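PDB 3E3V: regulatory protein RecX from Lactobacillus salivarius, which probably modulates the activity of the recombinase RecA, this construct holding its three tandem three-helix domains. Local coordinates for residues A[79-91]-A[144-156]. Numbering follows the deposited sequence.
Sequences MNTSDKGPKVIKL and QSLLTKGFSYDII
G85 and G150 bring two interhelical turns together, their CA atoms 4.1 Å apart, and so join the second and third three-helix domains of RecX. G150, with positive phi and two bonds back into the last turn of helix 135-148, forms a Schellman motif; G85 is the N-cap residue of helix 86-94. The backbones are too close for a CB between them: one on G85 would fall 2.6 Å from G150 C.

Two backbone hydrogen bonds tie the turns. G85 N donates to K149 O over 2.6 Å, nearly straight at 173°, and K87 N, in the first turn of its helix, donates to G150 O. A water donates to L147 O and F151 O and accepts a weak bond from K87 NZ.

The polar side chains make a salt-bridge network. K149 NZ reaches D83 OD2 at 2.8 Å, from above the carboxylate plane, whereas K84 NZ meets OD1 of the same group at 3.0 Å, almost in line with its C-O bond. D83 therefore bridges two ammonium groups whose NZ atoms are 5.0 Å apart; its CG sits between the backbone N and carbonyl carbon (chi1 53°), which swings the carboxylate to K149. With an alanine here in place of the aspartate, the ammonium groups of K84 and K149 would probably be left near each other without the carboxylate that now offsets their like charges.

Apolar contact centres on the F151 ring. G85 CA stands over one face in a CH-pi contact, 3.6 Å from the centroid and 9° off the normal, while P86 CD approaches F151 CD1 obliquely. Q115 of helix 112-129 and Y110 also touch F151, and the contact with G85 and P86 sets the ring against the second domain. Nearby, the V88 CG2 methyl packs against K149 O. At the ring edge, D83 O lies 3.5 Å from F151 CE2.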
loop_
_atom_site.group_PDB
_atom_site.type_symbol
_atom_site.label_atom_id
_atom_site.label_comp_id
_atom_site.label_asym_id
_atom_site.label_seq_id
_atom_site.Cartn_x
_atom_site.Cartn_y
_atom_site.Cartn_z
ATOM N N MET A 79 4.485 1.042 -6.402
ATOM C CA MET A 79 5.568 1.845 -6.985
ATOM C C MET A 79 5.701 1.502 -8.469
ATOM O O MET A 79 5.904 2.371 -9.327
ATOM C CB MET A 79 6.909 1.520 -6.296
ATOM C CG MET A 79 7.158 2.158 -4.936
ATOM S SD MET A 79 8.687 1.478 -4.195
ATOM C CE MET A 79 9.916 2.030 -5.322
ATOM N N ASN A 80 5.577 0.214 -8.763
ATOM C CA ASN A 80 5.716 -0.264 -10.128
ATOM C C ASN A 80 4.463 -0.258 -11.002
ATOM O O ASN A 80 4.566 -0.071 -12.213
ATOM C CB ASN A 80 6.309 -1.671 -10.117
ATOM C CG ASN A 80 7.719 -1.697 -9.563
ATOM O OD1 ASN A 80 8.517 -0.795 -9.832
ATOM N ND2 ASN A 80 8.043 -2.737 -8.797
ATOM N N THR A 81 3.286 -0.438 -10.412
ATOM C CA THR A 81 2.067 -0.491 -11.221
ATOM C C THR A 81 1.065 0.648 -11.045
ATOM O O THR A 81 0.044 0.673 -11.735
ATOM C CB THR A 81 1.305 -1.801 -10.963
ATOM O OG1 THR A 81 0.872 -1.836 -9.597
ATOM C CG2 THR A 81 2.197 -3.003 -11.224
ATOM N N SER A 82 1.333 1.583 -10.136
ATOM C CA SER A 82 0.387 2.668 -9.917
ATOM C C SER A 82 1.011 4.045 -9.971
ATOM O O SER A 82 2.233 4.203 -10.018
ATOM C CB SER A 82 -0.332 2.495 -8.568
ATOM O OG SER A 82 0.475 2.943 -7.489
ATOM N N ASP A 83 0.145 5.048 -9.970
ATOM C CA ASP A 83 0.579 6.433 -10.003
ATOM C C ASP A 83 0.343 7.044 -8.629
ATOM O O ASP A 83 0.356 8.259 -8.489
ATOM C CB ASP A 83 -0.218 7.206 -11.060
ATOM C CG ASP A 83 -1.725 7.046 -10.884
ATOM O OD1 ASP A 83 -2.154 6.347 -9.936
ATOM O OD2 ASP A 83 -2.486 7.612 -11.696
ATOM N N LYS A 84 0.128 6.195 -7.624
ATOM C CA LYS A 84 -0.132 6.657 -6.247
ATOM C C LYS A 84 1.135 6.995 -5.442
ATOM O O LYS A 84 2.179 6.367 -5.612
ATOM C CB LYS A 84 -0.956 5.606 -5.484
ATOM C CG LYS A 84 -2.314 5.281 -6.120
ATOM C CD LYS A 84 -3.087 6.555 -6.442
ATOM C CE LYS A 84 -4.469 6.234 -6.985
ATOM N NZ LYS A 84 -4.372 5.314 -8.146
ATOM N N GLY A 85 1.024 8.005 -4.582
ATOM C CA GLY A 85 2.137 8.424 -3.750
ATOM C C GLY A 85 2.050 7.792 -2.376
ATOM O O GLY A 85 1.059 7.137 -2.073
ATOM N N PRO A 86 3.057 7.997 -1.509
ATOM C CA PRO A 86 3.133 7.449 -0.149
ATOM C C PRO A 86 1.878 7.521 0.691
ATOM O O PRO A 86 1.497 6.533 1.321
ATOM C CB PRO A 86 4.283 8.244 0.486
ATOM C CG PRO A 86 5.158 8.539 -0.687
ATOM C CD PRO A 86 4.153 8.953 -1.738
ATOM N N LYS A 87 1.229 8.682 0.708
ATOM C CA LYS A 87 0.040 8.846 1.537
ATOM C C LYS A 87 -1.133 7.945 1.180
ATOM O O LYS A 87 -1.827 7.459 2.071
ATOM C CB LYS A 87 -0.414 10.300 1.533
ATOM C CG LYS A 87 0.608 11.267 2.118
ATOM C CD LYS A 87 0.018 12.669 2.164
ATOM C CE LYS A 87 1.083 13.730 2.368
ATOM N NZ LYS A 87 0.486 15.082 2.122
ATOM N N VAL A 88 -1.367 7.722 -0.111
ATOM C CA VAL A 88 -2.469 6.857 -0.506
ATOM C C VAL A 88 -2.046 5.404 -0.298
ATOM O O VAL A 88 -2.836 4.569 0.142
ATOM C CB VAL A 88 -2.890 7.101 -1.983
ATOM C CG1 VAL A 88 -3.929 6.067 -2.412
ATOM C CG2 VAL A 88 -3.509 8.510 -2.116
ATOM N N ILE A 89 -0.793 5.101 -0.595
ATOM C CA ILE A 89 -0.298 3.739 -0.407
ATOM C C ILE A 89 -0.477 3.373 1.068
ATOM O O ILE A 89 -0.890 2.264 1.403
ATOM C CB ILE A 89 1.198 3.636 -0.819
ATOM C CG1 ILE A 89 1.315 3.811 -2.344
ATOM C CG2 ILE A 89 1.784 2.289 -0.396
ATOM C CD1 ILE A 89 2.736 4.034 -2.864
ATOM N N LYS A 90 -0.200 4.335 1.941
ATOM C CA LYS A 90 -0.308 4.126 3.375
ATOM C C LYS A 90 -1.736 3.882 3.851
ATOM O O LYS A 90 -1.974 2.985 4.655
ATOM C CB LYS A 90 0.295 5.314 4.144
ATOM C CG LYS A 90 0.363 5.078 5.666
ATOM C CD LYS A 90 0.777 6.338 6.448
ATOM C CE LYS A 90 0.795 6.075 7.953
ATOM N NZ LYS A 90 -0.515 5.526 8.451
ATOM N N LEU A 91 -2.686 4.680 3.375
ATOM C CA LEU A 91 -4.062 4.480 3.789
ATOM C C LEU A 91 -4.587 3.167 3.220
ATOM O O LEU A 91 -5.471 2.552 3.805
ATOM C CB LEU A 91 -4.950 5.664 3.372
ATOM C CG LEU A 91 -5.404 5.912 1.935
ATOM C CD1 LEU A 91 -6.553 4.975 1.556
ATOM C CD2 LEU A 91 -5.874 7.364 1.827
ATOM N N GLN A 144 -2.311 19.802 -7.805
ATOM C CA GLN A 144 -3.561 19.308 -7.250
ATOM C C GLN A 144 -3.713 17.811 -7.510
ATOM O O GLN A 144 -4.046 17.029 -6.613
ATOM C CB GLN A 144 -4.715 20.084 -7.891
ATOM C CG GLN A 144 -6.086 19.848 -7.292
ATOM C CD GLN A 144 -7.155 20.678 -7.987
ATOM O OE1 GLN A 144 -7.031 21.906 -8.090
ATOM N NE2 GLN A 144 -8.205 20.015 -8.480
ATOM N N SER A 145 -3.470 17.412 -8.750
ATOM C CA SER A 145 -3.576 16.008 -9.122
ATOM C C SER A 145 -2.590 15.157 -8.302
ATOM O O SER A 145 -2.954 14.105 -7.764
ATOM C CB SER A 145 -3.303 15.850 -10.628
ATOM O OG SER A 145 -3.419 14.489 -11.017
ATOM N N LEU A 146 -1.346 15.617 -8.206
ATOM C CA LEU A 146 -0.322 14.896 -7.447
ATOM C C LEU A 146 -0.653 14.821 -5.946
ATOM O O LEU A 146 -0.337 13.826 -5.289
ATOM C CB LEU A 146 1.049 15.558 -7.653
ATOM C CG LEU A 146 1.630 15.436 -9.058
ATOM C CD1 LEU A 146 2.834 16.352 -9.231
ATOM C CD2 LEU A 146 2.006 13.998 -9.301
ATOM N N LEU A 147 -1.267 15.875 -5.409
ATOM C CA LEU A 147 -1.660 15.888 -4.005
ATOM C C LEU A 147 -2.723 14.835 -3.730
ATOM O O LEU A 147 -2.611 14.077 -2.771
ATOM C CB LEU A 147 -2.214 17.254 -3.577
ATOM C CG LEU A 147 -1.247 18.382 -3.229
ATOM C CD1 LEU A 147 -2.044 19.630 -2.921
ATOM C CD2 LEU A 147 -0.378 17.996 -2.024
ATOM N N THR A 148 -3.751 14.776 -4.571
ATOM C CA THR A 148 -4.815 13.800 -4.368
ATOM C C THR A 148 -4.317 12.360 -4.540
ATOM O O THR A 148 -4.948 11.411 -4.058
ATOM C CB THR A 148 -6.017 14.065 -5.312
ATOM O OG1 THR A 148 -5.601 13.966 -6.678
ATOM C CG2 THR A 148 -6.576 15.452 -5.070
ATOM N N LYS A 149 -3.176 12.208 -5.213
ATOM C CA LYS A 149 -2.576 10.899 -5.421
ATOM C C LYS A 149 -1.659 10.482 -4.266
ATOM O O LYS A 149 -1.132 9.374 -4.257
ATOM C CB LYS A 149 -1.792 10.872 -6.737
ATOM C CG LYS A 149 -2.680 10.637 -7.948
ATOM C CD LYS A 149 -1.881 10.657 -9.238
ATOM C CE LYS A 149 -2.804 10.796 -10.433
ATOM N NZ LYS A 149 -3.868 9.754 -10.432
ATOM N N GLY A 150 -1.438 11.371 -3.304
ATOM C CA GLY A 150 -0.608 10.994 -2.173
ATOM C C GLY A 150 0.807 11.529 -2.068
ATOM O O GLY A 150 1.500 11.201 -1.111
ATOM N N PHE A 151 1.254 12.334 -3.024
ATOM C CA PHE A 151 2.608 12.888 -2.951
ATOM C C PHE A 151 2.654 14.120 -2.058
ATOM O O PHE A 151 1.702 14.896 -2.010
ATOM C CB PHE A 151 3.119 13.217 -4.358
ATOM C CG PHE A 151 3.341 11.992 -5.210
ATOM C CD1 PHE A 151 4.488 11.218 -5.044
ATOM C CD2 PHE A 151 2.394 11.599 -6.159
ATOM C CE1 PHE A 151 4.697 10.065 -5.818
ATOM C CE2 PHE A 151 2.582 10.454 -6.940
ATOM C CZ PHE A 151 3.737 9.679 -6.773
ATOM N N SER A 152 3.757 14.293 -1.337
ATOM C CA SER A 152 3.898 15.435 -0.431
ATOM C C SER A 152 4.276 16.720 -1.172
ATOM O O SER A 152 4.797 16.686 -2.294
ATOM C CB SER A 152 4.979 15.156 0.618
ATOM O OG SER A 152 6.262 15.271 0.029
ATOM N N TYR A 153 4.005 17.854 -0.532
ATOM C CA TYR A 153 4.327 19.165 -1.088
ATOM C C TYR A 153 5.763 19.245 -1.579
ATOM O O TYR A 153 6.011 19.648 -2.712
ATOM C CB TYR A 153 4.145 20.261 -0.038
ATOM C CG TYR A 153 2.774 20.877 0.046
ATOM C CD1 TYR A 153 2.089 21.279 -1.102
ATOM C CD2 TYR A 153 2.188 21.124 1.289
ATOM C CE1 TYR A 153 0.856 21.912 -1.013
ATOM C CE2 TYR A 153 0.961 21.755 1.389
ATOM C CZ TYR A 153 0.299 22.147 0.236
ATOM O OH TYR A 153 -0.922 22.774 0.343
ATOM N N ASP A 154 6.713 18.892 -0.719
ATOM C CA ASP A 154 8.127 18.968 -1.098
ATOM C C ASP A 154 8.435 18.156 -2.342
ATOM O O ASP A 154 9.136 18.618 -3.231
ATOM C CB ASP A 154 9.036 18.502 0.048
ATOM C CG ASP A 154 8.951 19.404 1.277
ATOM O OD1 ASP A 154 8.509 20.565 1.152
ATOM O OD2 ASP A 154 9.340 18.951 2.370
ATOM N N ILE A 155 7.912 16.937 -2.398
ATOM C CA ILE A 155 8.129 16.068 -3.552
ATOM C C ILE A 155 7.544 16.714 -4.809
ATOM O O ILE A 155 8.143 16.659 -5.885
ATOM C CB ILE A 155 7.484 14.670 -3.308
ATOM C CG1 ILE A 155 8.275 13.936 -2.221
ATOM C CG2 ILE A 155 7.488 13.827 -4.585
ATOM C CD1 ILE A 155 9.698 13.590 -2.641
ATOM N N ILE A 156 6.375 17.330 -4.657
ATOM C CA ILE A 156 5.687 17.997 -5.762
ATOM C C ILE A 156 6.490 19.216 -6.254
ATOM O O ILE A 156 6.603 19.456 -7.461
ATOM C CB ILE A 156 4.237 18.395 -5.329
ATOM C CG1 ILE A 156 3.414 17.121 -5.073
ATOM C CG2 ILE A 156 3.556 19.226 -6.405
ATOM C CD1 ILE A 156 2.013 17.371 -4.568
HETATM O O HOH W 1 -0.904 14.311 -0.753
#